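Long-range contact in organic hydroperoxide resistance protein (Deinococcus radiodurans, PDB 1USP), which probably reduces organic hydroperoxides to the corresponding alcohols with a reactive cysteine pair, as in other thiol-dependent peroxidases of the OsmC/Ohr family: residues L94-E99 against N129-R134. Residues are numbered along the deposited sequence; the frame is centred on the assembly and turned at random.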
# COMPACT_ATOMS: atom_id res chain seq x y z
N LEU A 94 7.14 9.31 -0.02
CA LEU A 94 7.36 8.16 -0.88
C LEU A 94 7.87 8.61 -2.24
O LEU A 94 7.39 9.59 -2.81
CB LEU A 94 6.07 7.35 -1.06
CG LEU A 94 5.50 6.77 0.24
CD1 LEU A 94 4.25 5.97 -0.05
CD2 LEU A 94 6.51 5.90 0.99
N ASP A 95 8.82 7.85 -2.75
CA ASP A 95 9.37 8.02 -4.07
C ASP A 95 8.96 6.77 -4.85
O ASP A 95 9.18 5.65 -4.40
CB ASP A 95 10.88 8.18 -3.93
CG ASP A 95 11.61 8.14 -5.24
OD1 ASP A 95 11.43 9.07 -6.06
OD2 ASP A 95 12.44 7.24 -5.50
N VAL A 96 8.32 6.94 -6.00
CA VAL A 96 7.73 5.81 -6.71
C VAL A 96 8.09 5.75 -8.20
O VAL A 96 7.93 6.72 -8.92
CB VAL A 96 6.19 5.83 -6.61
CG1 VAL A 96 5.56 4.69 -7.43
CG2 VAL A 96 5.76 5.74 -5.15
N GLU A 97 8.54 4.59 -8.66
CA GLU A 97 8.58 4.36 -10.10
C GLU A 97 7.92 3.06 -10.46
O GLU A 97 7.95 2.09 -9.70
CB GLU A 97 9.98 4.49 -10.69
CG GLU A 97 11.02 3.51 -10.26
CD GLU A 97 12.36 3.77 -10.96
OE1 GLU A 97 12.98 2.82 -11.45
OE2 GLU A 97 12.79 4.94 -11.03
N LEU A 98 7.27 3.06 -11.62
CA LEU A 98 6.56 1.89 -12.11
C LEU A 98 7.13 1.53 -13.46
O LEU A 98 7.20 2.39 -14.33
CB LEU A 98 5.08 2.17 -12.22
CG LEU A 98 4.46 2.70 -10.92
CD1 LEU A 98 3.10 3.23 -11.17
CD2 LEU A 98 4.42 1.62 -9.85
N GLU A 99 7.56 0.29 -13.62
CA GLU A 99 8.24 -0.17 -14.84
C GLU A 99 7.50 -1.34 -15.42
O GLU A 99 7.44 -2.39 -14.81
CB GLU A 99 9.69 -0.57 -14.53
CG GLU A 99 10.50 -1.04 -15.73
CD GLU A 99 11.92 -1.43 -15.36
OE1 GLU A 99 12.69 -0.55 -14.93
OE2 GLU A 99 12.27 -2.62 -15.48
N ASN A 129 -0.10 14.42 -7.82
CA ASN A 129 0.45 15.72 -7.40
C ASN A 129 1.23 15.74 -6.07
O ASN A 129 1.81 16.77 -5.71
CB ASN A 129 -0.65 16.79 -7.40
CG ASN A 129 -1.57 16.69 -8.61
OD1 ASN A 129 -1.11 16.65 -9.77
ND2 ASN A 129 -2.88 16.62 -8.36
N ASN A 130 1.26 14.61 -5.35
CA ASN A 130 2.05 14.49 -4.12
C ASN A 130 3.32 13.69 -4.36
O ASN A 130 4.40 14.02 -3.83
CB ASN A 130 1.23 13.80 -3.01
CG ASN A 130 -0.00 14.58 -2.59
OD1 ASN A 130 0.02 15.81 -2.52
ND2 ASN A 130 -1.09 13.87 -2.32
N VAL A 131 3.18 12.61 -5.12
CA VAL A 131 4.29 11.73 -5.46
C VAL A 131 4.63 11.93 -6.93
O VAL A 131 3.76 11.85 -7.80
CB VAL A 131 3.93 10.26 -5.21
CG1 VAL A 131 5.10 9.34 -5.58
CG2 VAL A 131 3.51 10.06 -3.73
N ASP A 132 5.90 12.20 -7.21
CA ASP A 132 6.42 12.39 -8.57
C ASP A 132 6.67 11.05 -9.26
O ASP A 132 7.82 10.66 -9.51
CB ASP A 132 7.70 13.25 -8.53
CG ASP A 132 8.18 13.71 -9.92
OD1 ASP A 132 7.51 13.43 -10.95
OD2 ASP A 132 9.24 14.36 -10.07
N VAL A 133 5.59 10.36 -9.59
CA VAL A 133 5.65 9.00 -10.08
C VAL A 133 6.40 8.99 -11.42
O VAL A 133 6.21 9.85 -12.25
CB VAL A 133 4.23 8.40 -10.24
CG1 VAL A 133 4.30 6.99 -10.81
CG2 VAL A 133 3.48 8.39 -8.91
N ARG A 134 7.27 8.01 -11.60
CA ARG A 134 7.99 7.81 -12.84
C ARG A 134 7.46 6.57 -13.52
O ARG A 134 7.49 5.49 -12.93
CB ARG A 134 9.49 7.66 -12.56
CG ARG A 134 10.11 8.88 -11.90
CD ARG A 134 11.63 8.83 -11.76
NE ARG A 134 12.11 7.83 -10.79
CZ ARG A 134 11.98 7.93 -9.47
NH1 ARG A 134 11.39 8.97 -8.92
NH2 ARG A 134 12.44 6.96 -8.68
O HOH W 1 6.67 12.17 -2.57
O HOH W 2 8.00 11.94 -4.89
O HOH W 3 8.55 9.72 -6.85
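R134 lays its guanidinium along the strand that carries D95 and E97 and pairs with both carboxylates. D95 is gripped end-on: NH1 of R134 donates to OD1 of D95 (2.9 Å) and NH2 to OD2, both bonds nearly straight, the two planes only 23° apart. E97 is held side-on instead, NE and NH2 of R134 converging on the anti side of OE2 of E97 (3.0 Å from NE), with the planes 66° apart. A bend at chi3 (-69°) turns the arginine back toward D95, and OE1 of E97 pairs with R82 and K136, extending the charge network across the sheet.

R134 N donates to V96 O (3.0 Å), and L98 N to R134 O (2.8 Å), a parallel bridge centred on E97 and R134. Before it, where D132 makes an inverse gamma turn, the chains diverge and water takes over: one links L94 O to N130 O, a second L94 O to D132 N, while a third accepts from V96 N, donates to OD1 of D95 and gives a weak bond to D132 O.

On the side of the strand carrying V96 and L98, V131 CG1 meets V96 CG2 at 3.7 Å, and V133 CG1 touches L98 CD1 at 4.0 Å; Y54 of helix 46-68 contacts V96, L98 and V133. The contact thus starts the parallel pairing of C-terminal strand 134-137, outermost in this chain's mixed sheet, with central strand 91-101, part of the OsmC/Ohr fold.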